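PDB 5DJS: tetratricopeptide TPR_2 repeat protein, which joins tetratricopeptide repeats to a region with the two-sheet GT-B fold of glycosyl transferase family 41 and holds uridine-5'-diphosphate in the crystal. Local coordinates for residues 272-277 with 296-301; 263-268 with 281-286. The protein carries 1 engineered substitution. One frame throughout, in Å; residues are numbered along the deposited sequence.

Interaction 1 of 2, residues 272-277 with 296-301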
loop_
_atom_site.group_PDB
_atom_site.type_symbol
_atom_site.label_atom_id
_atom_site.label_comp_id
_atom_site.label_asym_id
_atom_site.label_seq_id
_atom_site.Cartn_x
_atom_site.Cartn_y
_atom_site.Cartn_z
ATOM N N ASN A 272 -5.866 8.484 -0.740
ATOM C CA ASN A 272 -6.324 9.780 -1.238
ATOM C C ASN A 272 -7.204 9.534 -2.480
ATOM O O ASN A 272 -7.394 8.384 -2.907
ATOM C CB ASN A 272 -5.091 10.664 -1.569
ATOM C CG ASN A 272 -5.337 12.187 -1.494
ATOM O OD1 ASN A 272 -4.424 12.931 -1.778
ATOM N ND2 ASN A 272 -6.513 12.649 -1.101
ATOM N N THR A 273 -7.741 10.600 -3.058
ATOM C CA THR A 273 -8.570 10.500 -4.241
ATOM C C THR A 273 -7.824 9.869 -5.399
ATOM O O THR A 273 -6.598 10.001 -5.503
ATOM C CB THR A 273 -9.111 11.888 -4.663
ATOM O OG1 THR A 273 -10.131 11.719 -5.658
ATOM C CG2 THR A 273 -7.988 12.827 -5.187
ATOM N N THR A 274 -8.571 9.173 -6.253
ATOM C CA THR A 274 -8.083 8.761 -7.566
ATOM C C THR A 274 -7.960 9.954 -8.522
ATOM O O THR A 274 -7.228 9.882 -9.513
ATOM C CB THR A 274 -9.036 7.759 -8.235
ATOM O OG1 THR A 274 -10.365 8.314 -8.289
ATOM C CG2 THR A 274 -9.042 6.428 -7.477
ATOM N N GLY A 275 -8.724 11.017 -8.237
ATOM C CA GLY A 275 -8.803 12.192 -9.073
ATOM C C GLY A 275 -9.868 12.101 -10.151
ATOM O O GLY A 275 -10.141 13.111 -10.826
ATOM N N MET A 276 -10.491 10.923 -10.293
ATOM C CA MET A 276 -11.332 10.600 -11.449
ATOM C C MET A 276 -12.793 11.000 -11.238
ATOM O O MET A 276 -13.314 10.870 -10.135
ATOM C CB MET A 276 -11.280 9.095 -11.727
ATOM C CG MET A 276 -9.910 8.568 -12.094
ATOM S SD MET A 276 -9.834 6.765 -12.083
ATOM C CE MET A 276 -10.912 6.359 -13.453
ATOM N N ARG A 277 -13.450 11.453 -12.312
ATOM C CA ARG A 277 -14.921 11.589 -12.353
ATOM C C ARG A 277 -15.604 10.222 -12.301
ATOM O O ARG A 277 -16.635 10.075 -11.643
ATOM C CB ARG A 277 -15.391 12.284 -13.639
ATOM C CG ARG A 277 -15.063 13.761 -13.760
ATOM C CD ARG A 277 -15.593 14.324 -15.076
ATOM N NE ARG A 277 -16.757 15.191 -14.874
ATOM C CZ ARG A 277 -16.717 16.515 -14.656
ATOM N NH1 ARG A 277 -15.560 17.187 -14.606
ATOM N NH2 ARG A 277 -17.857 17.189 -14.487
ATOM N N LEU A 296 -11.481 17.811 -1.372
ATOM C CA LEU A 296 -10.267 17.148 -1.865
ATOM C C LEU A 296 -10.503 15.862 -2.673
ATOM O O LEU A 296 -9.539 15.293 -3.212
ATOM C CB LEU A 296 -9.309 16.834 -0.700
ATOM C CG LEU A 296 -8.839 18.002 0.182
ATOM C CD1 LEU A 296 -7.944 17.486 1.296
ATOM C CD2 LEU A 296 -8.116 19.062 -0.637
ATOM N N TYR A 297 -11.753 15.409 -2.780
ATOM C CA TYR A 297 -12.070 14.129 -3.420
ATOM C C TYR A 297 -13.133 14.275 -4.495
ATOM O O TYR A 297 -14.204 14.831 -4.245
ATOM C CB TYR A 297 -12.568 13.138 -2.359
ATOM C CG TYR A 297 -11.514 12.753 -1.351
ATOM C CD1 TYR A 297 -11.169 13.619 -0.305
ATOM C CD2 TYR A 297 -10.841 11.538 -1.448
ATOM C CE1 TYR A 297 -10.184 13.287 0.616
ATOM C CE2 TYR A 297 -9.851 11.191 -0.531
ATOM C CZ TYR A 297 -9.527 12.065 0.508
ATOM O OH TYR A 297 -8.548 11.725 1.421
ATOM N N THR A 298 -12.837 13.763 -5.689
ATOM C CA THR A 298 -13.847 13.633 -6.747
ATOM C C THR A 298 -14.915 12.621 -6.348
ATOM O O THR A 298 -16.092 12.816 -6.628
ATOM C CB THR A 298 -13.237 13.155 -8.070
ATOM O OG1 THR A 298 -12.444 11.989 -7.822
ATOM C CG2 THR A 298 -12.399 14.261 -8.714
ATOM N N GLU A 299 -14.493 11.547 -5.693
ATOM C CA GLU A 299 -15.415 10.540 -5.186
ATOM C C GLU A 299 -16.248 11.122 -4.038
ATOM O O GLU A 299 -15.815 12.074 -3.372
ATOM C CB GLU A 299 -14.666 9.307 -4.644
ATOM C CG GLU A 299 -13.590 8.709 -5.547
ATOM C CD GLU A 299 -12.183 9.257 -5.294
ATOM O OE1 GLU A 299 -12.024 10.315 -4.649
ATOM O OE2 GLU A 299 -11.226 8.645 -5.779
ATOM N N ARG A 300 -17.428 10.549 -3.801
ATOM C CA ARG A 300 -18.165 10.828 -2.572
ATOM C C ARG A 300 -17.609 9.940 -1.471
ATOM O O ARG A 300 -17.526 8.714 -1.631
ATOM C CB ARG A 300 -19.657 10.558 -2.716
ATOM C CG ARG A 300 -20.462 11.735 -3.221
ATOM C CD ARG A 300 -21.939 11.417 -3.118
ATOM N NE ARG A 300 -22.673 11.860 -4.303
ATOM C CZ ARG A 300 -23.709 11.227 -4.861
ATOM N NH1 ARG A 300 -24.176 10.074 -4.374
ATOM N NH2 ARG A 300 -24.287 11.754 -5.937
ATOM N N LEU A 301 -17.230 10.561 -0.359
ATOM C CA LEU A 301 -16.685 9.830 0.772
ATOM C C LEU A 301 -17.813 9.090 1.500
ATOM O O LEU A 301 -18.871 9.663 1.761
ATOM C CB LEU A 301 -15.968 10.789 1.725
ATOM C CG LEU A 301 -14.739 11.506 1.166
ATOM C CD1 LEU A 301 -14.294 12.599 2.123
ATOM C CD2 LEU A 301 -13.591 10.542 0.918
#
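The carboxylate of Glu299 grips two consecutive threonines of the loop 272-277. Glu299 OE1 accepts from Thr273 OG1 at 2.6 Å, and the hydroxyl sits above the carboxylate plane. Its OE2 takes two bonds. The backbone N of Thr274 reaches the syn lone pair of Glu299 OE2 at 2.7 Å in an almost straight bond (169° at the hydrogen). Thr274 OG1 donates to Glu299 OE2 from above the carboxylate plane, also at 2.7 Å. A bend at chi2 (92°) lets the Glu299 chain fold up to the loop.

Further along, Thr298 OG1 donates to Met276 O at 2.7 Å. The ring of Tyr297 lies beside the start of the loop, with CD2 3.7 Å from Thr273 CB. Leu301 CD2 packs over one face of this ring.

The loop also braces itself. Thr273 OG1 accepts from Gly275 N and Thr274 OG1 from Met276 N, so two ST turns overlap. Each hydroxyl thus accepts from the loop backbone and donates to Glu299. Gly275 has a positive phi (89°), where a side chain would crowd the preceding carbonyl.

The contact ties the loop between strands 263-266 and 281-285 to the turn leading into strand 300-304 of the parallel sheet. Helix 129-143 touches Met276 and Thr298, and Leu282 of strand 281-285 meets Tyr297 and Glu299.

Interaction 2 of 2, residues 263-268 with 281-286; sequences VQVTWL and YLVGDQ
Val265 and Val283 meet branch to branch at the apolar centre of two neighbouring parallel strands in a six-stranded sheet, one of the two Rossmann-like sheets of the GT-B fold. Val265 CG1 lies 3.5 Å from Val283 CG2. On the same face Val265 CG2 approaches Tyr281 CB, and Met515 of helix 479-521 packs on Val263, Val265, Tyr281 and Val283. On the other face Thr266 and Leu282 run side by side, with Thr266 CG2 3.6 Å from Leu282 CD1. Thr266 OG1, anti to its backbone N, bonds to Asp243 instead.

The strands cross at -43° and share three backbone hydrogen bonds. Tyr281 N donates to Gln264 O, Thr266 N to Tyr281 O at 2.9 Å, and Val283 N to Thr266 O nearly along the C=O axis. Thr266 thus bonds through both its N and its O to the residues flanking Leu282, the usual parallel pattern.

Beyond the last bridge the chains part. Trp267 CD1 comes within 3.7 Å of Val283 CB, while its NE1 bonds to Tyr308 O. The carbonyl oxygen of Val283 lies in plane at the edge of the indole. A water donates to Val283 O at 3.0 Å and accepts from Leu268 N at 2.9 Å, bridging the parting strands.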
loop_
_atom_site.group_PDB
_atom_site.type_symbol
_atom_site.label_atom_id
_atom_site.label_comp_id
_atom_site.label_asym_id
_atom_site.label_seq_id
_atom_site.Cartn_x
_atom_site.Cartn_y
_atom_site.Cartn_z
ATOM N N VAL A 263 -22.103 1.572 -10.353
ATOM C CA VAL A 263 -21.545 1.961 -9.060
ATOM C C VAL A 263 -20.079 1.548 -9.044
ATOM O O VAL A 263 -19.756 0.367 -9.165
ATOM C CB VAL A 263 -22.307 1.299 -7.895
ATOM C CG1 VAL A 263 -21.643 1.615 -6.567
ATOM C CG2 VAL A 263 -23.762 1.757 -7.880
ATOM N N GLN A 264 -19.195 2.527 -8.899
ATOM C CA GLN A 264 -17.764 2.269 -8.907
ATOM C C GLN A 264 -17.113 2.889 -7.675
ATOM O O GLN A 264 -17.301 4.087 -7.394
ATOM C CB GLN A 264 -17.154 2.785 -10.202
ATOM C CG GLN A 264 -17.750 2.097 -11.422
ATOM C CD GLN A 264 -16.932 2.271 -12.679
ATOM O OE1 GLN A 264 -16.709 1.306 -13.408
ATOM N NE2 GLN A 264 -16.481 3.497 -12.950
ATOM N N VAL A 265 -16.350 2.050 -6.968
ATOM C CA VAL A 265 -15.878 2.309 -5.606
ATOM C C VAL A 265 -14.380 2.043 -5.495
ATOM O O VAL A 265 -13.878 1.034 -6.014
ATOM C CB VAL A 265 -16.566 1.348 -4.612
ATOM C CG1 VAL A 265 -16.080 1.580 -3.189
ATOM C CG2 VAL A 265 -18.078 1.476 -4.674
ATOM N N THR A 266 -13.668 2.923 -4.790
ATOM C CA THR A 266 -12.261 2.660 -4.424
ATOM C C THR A 266 -12.179 2.451 -2.901
ATOM O O THR A 266 -12.740 3.232 -2.128
ATOM C CB THR A 266 -11.295 3.756 -4.961
ATOM O OG1 THR A 266 -9.943 3.282 -4.901
ATOM C CG2 THR A 266 -11.420 5.093 -4.212
ATOM N N TRP A 267 -11.508 1.381 -2.485
ATOM C CA TRP A 267 -11.475 0.971 -1.078
ATOM C C TRP A 267 -10.230 0.117 -0.781
ATOM O O TRP A 267 -9.742 -0.609 -1.666
ATOM C CB TRP A 267 -12.748 0.176 -0.721
ATOM C CG TRP A 267 -12.674 -0.508 0.627
ATOM C CD1 TRP A 267 -12.694 0.091 1.854
ATOM C CD2 TRP A 267 -12.549 -1.912 0.872
ATOM N NE1 TRP A 267 -12.590 -0.851 2.848
ATOM C CE2 TRP A 267 -12.502 -2.089 2.272
ATOM C CE3 TRP A 267 -12.483 -3.039 0.046
ATOM C CZ2 TRP A 267 -12.380 -3.343 2.862
ATOM C CZ3 TRP A 267 -12.360 -4.297 0.634
ATOM C CH2 TRP A 267 -12.310 -4.436 2.029
ATOM N N LEU A 268 -9.725 0.238 0.455
ATOM C CA LEU A 268 -8.671 -0.620 1.027
ATOM C C LEU A 268 -7.259 -0.063 0.861
ATOM O O LEU A 268 -6.567 0.139 1.843
ATOM C CB LEU A 268 -8.757 -2.067 0.516
ATOM C CG LEU A 268 -7.899 -3.120 1.199
ATOM C CD1 LEU A 268 -8.507 -3.482 2.524
ATOM C CD2 LEU A 268 -7.833 -4.372 0.357
ATOM N N TYR A 281 -17.584 6.451 -5.535
ATOM C CA TYR A 281 -17.393 6.382 -4.075
ATOM C C TYR A 281 -15.978 6.000 -3.639
ATOM O O TYR A 281 -15.289 5.241 -4.312
ATOM C CB TYR A 281 -18.390 5.390 -3.477
ATOM C CG TYR A 281 -19.815 5.822 -3.702
ATOM C CD1 TYR A 281 -20.412 6.759 -2.861
ATOM C CD2 TYR A 281 -20.553 5.323 -4.770
ATOM C CE1 TYR A 281 -21.717 7.170 -3.060
ATOM C CE2 TYR A 281 -21.859 5.732 -4.985
ATOM C CZ TYR A 281 -22.436 6.653 -4.124
ATOM O OH TYR A 281 -23.724 7.059 -4.325
ATOM N N LEU A 282 -15.560 6.557 -2.508
ATOM C CA LEU A 282 -14.390 6.099 -1.780
ATOM C C LEU A 282 -14.869 5.698 -0.378
ATOM O O LEU A 282 -15.431 6.530 0.338
ATOM C CB LEU A 282 -13.350 7.216 -1.711
ATOM C CG LEU A 282 -11.998 6.868 -1.069
ATOM C CD1 LEU A 282 -10.854 7.662 -1.692
ATOM C CD2 LEU A 282 -12.015 7.089 0.435
ATOM N N VAL A 283 -14.656 4.440 0.006
ATOM C CA VAL A 283 -15.098 3.910 1.323
ATOM C C VAL A 283 -14.029 4.078 2.430
ATOM O O VAL A 283 -13.036 3.340 2.470
ATOM C CB VAL A 283 -15.486 2.416 1.218
ATOM C CG1 VAL A 283 -15.916 1.862 2.568
ATOM C CG2 VAL A 283 -16.601 2.226 0.207
ATOM N N GLY A 284 -14.257 5.042 3.326
ATOM C CA GLY A 284 -13.375 5.303 4.473
ATOM C C GLY A 284 -14.100 5.072 5.791
ATOM O O GLY A 284 -14.860 4.102 5.936
ATOM N N ASP A 285 -13.849 5.953 6.757
ATOM C CA ASP A 285 -14.596 5.953 8.026
ATOM C C ASP A 285 -14.528 7.320 8.715
ATOM O O ASP A 285 -13.849 8.230 8.223
ATOM C CB ASP A 285 -14.170 4.792 8.943
ATOM C CG ASP A 285 -12.861 5.030 9.667
ATOM O OD1 ASP A 285 -12.754 6.050 10.386
ATOM O OD2 ASP A 285 -11.970 4.150 9.580
ATOM N N GLN A 286 -15.227 7.462 9.837
ATOM C CA GLN A 286 -15.478 8.784 10.433
ATOM C C GLN A 286 -14.266 9.435 11.075
ATOM O O GLN A 286 -14.172 10.657 11.100
ATOM C CB GLN A 286 -16.606 8.699 11.451
ATOM C CG GLN A 286 -17.936 8.321 10.838
ATOM C CD GLN A 286 -19.023 8.201 11.880
ATOM O OE1 GLN A 286 -18.885 7.454 12.858
ATOM N NE2 GLN A 286 -20.111 8.936 11.689
HETATM O O HOH W 1 -10.208 2.786 1.652
#

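Overall arrangement
From the N terminus, the chain passes through the tetratricopeptide repeats before entering the first parallel sheet. Strand 263-266 comes first of the four segments, then the loop 272-277. Strand 281-285 follows and closes interaction 2 around that loop. The chain next reaches 296-301, which closes interaction 1 back on the loop. The segments alternate, so the two contacts cross. Their centres lie about 9 Å apart. They meet where Arg300 O approaches Leu282 N at 3.0 Å, a probable hydrogen bond between adjacent strands. Interaction 2 joins two inner strands; interaction 1 ties the loop between them to the approach to strand 300-304, outermost in this sheet.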